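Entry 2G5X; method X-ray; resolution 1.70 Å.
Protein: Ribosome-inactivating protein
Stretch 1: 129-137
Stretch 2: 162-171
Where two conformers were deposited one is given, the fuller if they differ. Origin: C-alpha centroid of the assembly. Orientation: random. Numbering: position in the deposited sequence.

Stretch 1 129-137: SREKLSLGV
Stretch 2 162-171: LISIQMVAEA

What backbones meet here? Stretch 2 is helical throughout, phi/psi near -65/-42 from Leu-162 to Ile-165, with a wider pi-type turn at 165-170, where Val-168 is at -108/-62 and Glu-170 N bonds to Ile-165 O at 2.9 Å. Stretch 1 starts as a turn, Arg-130 (-59/-38) and Glu-131 (-63/-39) leading to Lys-132 (-110/6), with Leu-133 N reaching Ser-129 O at 3.0 Å in a weak hydrogen bond. From Leu-133 (-63/130) it extends through Ser-134 (-70/121) and Leu-135 (-112/156). First CA to last, the chains run obliquely. Register is set by CA atoms: Arg-130 to Leu-162 CA is 7.4 Å, Leu-135 to Ile-163 CA 6.1 Å.

How does Arg-130 reach the helix? Its CA-to-CB bond points sideways, and chi angles of -70°, 165°, 67° and -171° carry the guanidinium along to Glu-170, chi1 -58° and chi2 -72°. Opposite charges make a long salt bridge, Arg-130 NH2 to Glu-170 OE2 at 3.9 Å, approached obliquely; both atoms also hydrogen-bond elsewhere in the structure.

What fills the apolar middle? Leu-133 (t, chi2 63°) points toward the helix, its CD2 lying 3.4 Å from Leu-162 CB and 3.8 Å from Ile-163 CG1. Leu-162 and Ile-163 are both m, t. Ser-134 directs CB away, though its O lies 3.9 Å from Ile-163 CD1. Leu-135 (m, t) starts sideways, but its end comes nearer: CD2 sits 3.8 Å from CG of Gln-166 (chi1 and chi2 m), joining aliphatic carbon to aliphatic carbon.

How does Gly-136 meet Met-167? At 137/169 a CB would jam against the preceding carbonyl O, so the backbone itself calls for glycine, here the N-cap of the helix entered by Val-137 (-55/-52). The CA-to-CB bond of Met-167 (m, t, p) points toward stretch 1: Gly-136 N gives a weak hydrogen bond to Met-167 SD at 3.5 Å, sulfur being a soft acceptor, while Met-167 CE lies 3.4 Å from Gly-136 C.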

ATOM      1  N   SER A 129     -11.829  -5.431 -11.051  1.00 12.28           N
ATOM      2  CA  SER A 129     -11.746  -6.101  -9.755  1.00 13.42           C
ATOM      3  C   SER A 129     -10.325  -6.334  -9.251  1.00 12.97           C
ATOM      4  O   SER A 129      -9.362  -6.302 -10.023  1.00 11.62           O
ATOM      5  CB  SER A 129     -12.456  -7.451  -9.829  1.00 15.71           C
ATOM      6  OG  SER A 129     -11.783  -8.312 -10.735  1.00 17.77           O
ATOM      7  N   ARG A 130     -10.209  -6.576  -7.947  1.00 12.11           N
ATOM      8  CA  ARG A 130      -8.920  -6.854  -7.315  1.00 13.58           C
ATOM      9  C   ARG A 130      -8.327  -8.088  -7.977  1.00 14.11           C
ATOM     10  O   ARG A 130      -7.121  -8.173  -8.198  1.00 14.50           O
ATOM     11  CB  ARG A 130      -9.095  -7.160  -5.821  1.00 14.38           C
ATOM     12  CG  ARG A 130      -9.500  -5.991  -4.947  1.00 16.04           C
ATOM     13  CD  ARG A 130     -10.006  -6.472  -3.585  1.00 15.75           C
ATOM     14  NE  ARG A 130      -8.971  -7.092  -2.756  1.00 14.47           N
ATOM     15  CZ  ARG A 130      -9.216  -7.738  -1.618  1.00 14.12           C
ATOM     16  NH1 ARG A 130     -10.462  -7.853  -1.175  1.00 15.36           N
ATOM     17  NH2 ARG A 130      -8.220  -8.268  -0.917  1.00 12.49           N
ATOM     18  N   GLU A 131      -9.195  -9.047  -8.284  1.00 14.05           N
ATOM     19  CA  GLU A 131      -8.776 -10.302  -8.894  1.00 13.69           C
ATOM     20  C   GLU A 131      -8.142 -10.199 -10.277  1.00 13.41           C
ATOM     21  O   GLU A 131      -7.176 -10.911 -10.559  1.00 12.16           O
ATOM     22  CB  GLU A 131      -9.950 -11.283  -8.952  1.00 15.01           C
ATOM     23  CG  GLU A 131     -10.352 -11.855  -7.600  1.00 16.02           C
ATOM     24  CD  GLU A 131     -11.430 -11.041  -6.908  1.00 17.78           C
ATOM     25  OE1 GLU A 131     -11.550  -9.831  -7.194  1.00 17.09           O
ATOM     26  OE2 GLU A 131     -12.152 -11.619  -6.066  1.00 18.85           O
ATOM     27  N   LYS A 132      -8.659  -9.328 -11.140  1.00 12.26           N
ATOM     28  CA  LYS A 132      -8.086  -9.239 -12.476  1.00 13.31           C
ATOM     29  C   LYS A 132      -7.303  -7.980 -12.823  1.00 12.61           C
ATOM     30  O   LYS A 132      -6.877  -7.810 -13.962  1.00 11.13           O
ATOM     31  CB  LYS A 132      -9.162  -9.503 -13.538  1.00 16.07           C
ATOM     32  CG  LYS A 132     -10.264  -8.478 -13.664  1.00 19.59           C
ATOM     33  CD  LYS A 132     -11.348  -9.041 -14.582  1.00 21.25           C
ATOM     34  CE  LYS A 132     -12.345  -7.988 -15.026  1.00 16.33           C
ATOM     35  NZ  LYS A 132     -11.707  -6.942 -15.866  1.00 20.35           N
ATOM     36  N   LEU A 133      -7.104  -7.104 -11.845  1.00  9.85           N
ATOM     37  CA  LEU A 133      -6.329  -5.888 -12.072  1.00 10.67           C
ATOM     38  C   LEU A 133      -4.893  -6.276 -12.441  1.00  9.11           C
ATOM     39  O   LEU A 133      -4.270  -7.089 -11.753  1.00  9.89           O
ATOM     40  CB  LEU A 133      -6.319  -5.028 -10.805  1.00 10.28           C
ATOM     41  CG  LEU A 133      -5.365  -3.830 -10.771  1.00 10.23           C
ATOM     42  CD1 LEU A 133      -5.731  -2.827 -11.852  1.00 11.34           C
ATOM     43  CD2 LEU A 133      -5.431  -3.184  -9.397  1.00  9.97           C
ATOM     44  N   SER A 134      -4.376  -5.707 -13.527  1.00  8.48           N
ATOM     45  CA  SER A 134      -3.012  -6.001 -13.961  1.00  9.10           C
ATOM     46  C   SER A 134      -2.001  -5.390 -12.987  1.00  8.36           C
ATOM     47  O   SER A 134      -1.982  -4.177 -12.784  1.00  8.14           O
ATOM     48  CB  SER A 134      -2.782  -5.447 -15.369  0.50  9.28           C
ATOM     49  OG  SER A 134      -3.311  -6.310 -16.356  0.50  9.16           O
ATOM     50  N   LEU A 135      -1.162  -6.242 -12.400  1.00  8.44           N
ATOM     51  CA  LEU A 135      -0.150  -5.818 -11.433  1.00  7.53           C
ATOM     52  C   LEU A 135       1.266  -5.981 -11.984  1.00  7.35           C
ATOM     53  O   LEU A 135       1.502  -6.797 -12.873  1.00  7.56           O
ATOM     54  CB  LEU A 135      -0.274  -6.651 -10.155  1.00  7.27           C
ATOM     55  CG  LEU A 135      -1.667  -6.806  -9.539  1.00  6.05           C
ATOM     56  CD1 LEU A 135      -1.590  -7.763  -8.357  1.00  8.63           C
ATOM     57  CD2 LEU A 135      -2.208  -5.450  -9.115  1.00  7.56           C
ATOM     58  N   GLY A 136       2.204  -5.208 -11.442  1.00  6.58           N
ATOM     59  CA  GLY A 136       3.586  -5.296 -11.883  1.00  5.61           C
ATOM     60  C   GLY A 136       4.243  -3.940 -12.057  1.00  6.67           C
ATOM     61  O   GLY A 136       3.572  -2.910 -12.024  1.00  6.41           O
ATOM     62  N   VAL A 137       5.560  -3.938 -12.242  1.00  5.87           N
ATOM     63  CA  VAL A 137       6.308  -2.697 -12.417  1.00  7.00           C
ATOM     64  C   VAL A 137       5.794  -1.797 -13.546  1.00  7.00           C
ATOM     65  O   VAL A 137       5.549  -0.609 -13.330  1.00  7.70           O
ATOM     66  CB  VAL A 137       7.812  -2.996 -12.638  1.00  6.97           C
ATOM     67  CG1 VAL A 137       8.560  -1.722 -13.029  1.00  8.21           C
ATOM     68  CG2 VAL A 137       8.403  -3.579 -11.357  1.00  7.61           C
ATOM     69  N   LEU A 162      -5.245   1.026  -6.289  1.00  6.41           N
ATOM     70  CA  LEU A 162      -5.383  -0.424  -6.185  1.00  6.33           C
ATOM     71  C   LEU A 162      -4.084  -1.162  -6.483  1.00  5.90           C
ATOM     72  O   LEU A 162      -3.747  -2.129  -5.801  1.00  5.31           O
ATOM     73  CB  LEU A 162      -6.493  -0.916  -7.116  1.00  6.45           C
ATOM     74  CG  LEU A 162      -7.919  -0.654  -6.632  1.00  9.09           C
ATOM     75  CD1 LEU A 162      -8.907  -0.960  -7.746  1.00  9.38           C
ATOM     76  CD2 LEU A 162      -8.207  -1.509  -5.403  1.00  9.99           C
ATOM     77  N   ILE A 163      -3.351  -0.711  -7.497  1.00  5.47           N
ATOM     78  CA  ILE A 163      -2.090  -1.356  -7.836  1.00  5.64           C
ATOM     79  C   ILE A 163      -1.101  -1.151  -6.689  1.00  6.30           C
ATOM     80  O   ILE A 163      -0.376  -2.074  -6.307  1.00  6.05           O
ATOM     81  CB  ILE A 163      -1.494  -0.787  -9.143  1.00  5.75           C
ATOM     82  CG1 ILE A 163      -2.426  -1.096 -10.321  1.00  4.82           C
ATOM     83  CG2 ILE A 163      -0.122  -1.400  -9.395  1.00  3.60           C
ATOM     84  CD1 ILE A 163      -2.010  -0.425 -11.633  1.00  7.77           C
ATOM     85  N   SER A 164      -1.087   0.059  -6.134  1.00  5.53           N
ATOM     86  CA  SER A 164      -0.194   0.378  -5.024  1.00  5.58           C
ATOM     87  C   SER A 164      -0.535  -0.453  -3.785  1.00  6.25           C
ATOM     88  O   SER A 164       0.357  -0.930  -3.085  1.00  7.45           O
ATOM     89  CB  SER A 164      -0.281   1.868  -4.684  1.00  5.76           C
ATOM     90  OG  SER A 164       0.252   2.664  -5.733  1.00  7.24           O
ATOM     91  N   ILE A 165      -1.824  -0.624  -3.510  1.00  5.56           N
ATOM     92  CA  ILE A 165      -2.246  -1.407  -2.353  1.00  5.50           C
ATOM     93  C   ILE A 165      -1.757  -2.853  -2.472  1.00  6.58           C
ATOM     94  O   ILE A 165      -1.208  -3.416  -1.523  1.00  6.35           O
ATOM     95  CB  ILE A 165      -3.787  -1.371  -2.202  1.00  5.55           C
ATOM     96  CG1 ILE A 165      -4.220   0.037  -1.775  1.00  7.68           C
ATOM     97  CG2 ILE A 165      -4.250  -2.409  -1.187  1.00  7.45           C
ATOM     98  CD1 ILE A 165      -5.718   0.274  -1.849  1.00  9.29           C
ATOM     99  N   GLN A 166      -1.934  -3.444  -3.647  1.00  5.61           N
ATOM    100  CA  GLN A 166      -1.506  -4.820  -3.882  1.00  5.88           C
ATOM    101  C   GLN A 166       0.005  -4.999  -3.756  1.00  5.65           C
ATOM    102  O   GLN A 166       0.477  -5.870  -3.025  1.00  5.44           O
ATOM    103  CB  GLN A 166      -1.934  -5.269  -5.284  1.00  7.05           C
ATOM    104  CG  GLN A 166      -3.430  -5.413  -5.475  1.00  7.53           C
ATOM    105  CD  GLN A 166      -3.946  -6.756  -5.006  1.00 13.18           C
ATOM    106  OE1 GLN A 166      -3.714  -7.160  -3.867  1.00 12.99           O
ATOM    107  NE2 GLN A 166      -4.655  -7.459  -5.886  1.00 12.84           N
ATOM    108  N   MET A 167       0.756  -4.163  -4.469  1.00  5.80           N
ATOM    109  CA  MET A 167       2.211  -4.254  -4.495  1.00  6.58           C
ATOM    110  C   MET A 167       2.958  -3.740  -3.270  1.00  5.63           C
ATOM    111  O   MET A 167       4.097  -4.142  -3.030  1.00  7.10           O
ATOM    112  CB  MET A 167       2.738  -3.554  -5.753  1.00  7.48           C
ATOM    113  CG  MET A 167       2.253  -4.198  -7.053  1.00  7.56           C
ATOM    114  SD  MET A 167       2.807  -3.352  -8.550  1.00  7.56           S
ATOM    115  CE  MET A 167       4.513  -3.875  -8.631  1.00  7.52           C
ATOM    116  N   VAL A 168       2.323  -2.870  -2.491  1.00  5.10           N
ATOM    117  CA  VAL A 168       2.966  -2.318  -1.302  1.00  5.67           C
ATOM    118  C   VAL A 168       2.377  -2.860   0.003  1.00  5.96           C
ATOM    119  O   VAL A 168       3.077  -3.522   0.771  1.00  5.86           O
ATOM    120  CB  VAL A 168       2.886  -0.763  -1.297  1.00  5.06           C
ATOM    121  CG1 VAL A 168       3.630  -0.197  -0.091  1.00  4.85           C
ATOM    122  CG2 VAL A 168       3.485  -0.206  -2.586  1.00  7.98           C
ATOM    123  N   ALA A 169       1.093  -2.606   0.245  1.00  5.48           N
ATOM    124  CA  ALA A 169       0.454  -3.053   1.483  1.00  5.55           C
ATOM    125  C   ALA A 169       0.242  -4.562   1.619  1.00  6.54           C
ATOM    126  O   ALA A 169       0.660  -5.163   2.608  1.00  5.01           O
ATOM    127  CB  ALA A 169      -0.875  -2.322   1.672  1.00  6.79           C
ATOM    128  N   GLU A 170      -0.408  -5.182   0.638  1.00  4.40           N
ATOM    129  CA  GLU A 170      -0.658  -6.618   0.717  1.00  7.47           C
ATOM    130  C   GLU A 170       0.642  -7.419   0.689  1.00  6.00           C
ATOM    131  O   GLU A 170       0.772  -8.431   1.385  1.00  6.61           O
ATOM    132  CB  GLU A 170      -1.586  -7.058  -0.419  1.00  6.79           C
ATOM    133  CG  GLU A 170      -2.930  -6.326  -0.430  1.00  8.70           C
ATOM    134  CD  GLU A 170      -3.866  -6.735   0.705  1.00 11.22           C
ATOM    135  OE1 GLU A 170      -3.397  -7.269   1.732  1.00 10.33           O
ATOM    136  OE2 GLU A 170      -5.086  -6.501   0.569  1.00 12.48           O
ATOM    137  N   ALA A 171       1.604  -6.964  -0.109  1.00  6.71           N
ATOM    138  CA  ALA A 171       2.897  -7.640  -0.196  1.00  6.58           C
ATOM    139  C   ALA A 171       3.631  -7.513   1.142  1.00  7.04           C
ATOM    140  O   ALA A 171       4.351  -8.422   1.555  1.00  7.37           O
ATOM    141  CB  ALA A 171       3.740  -7.034  -1.320  1.00  7.72           C
TER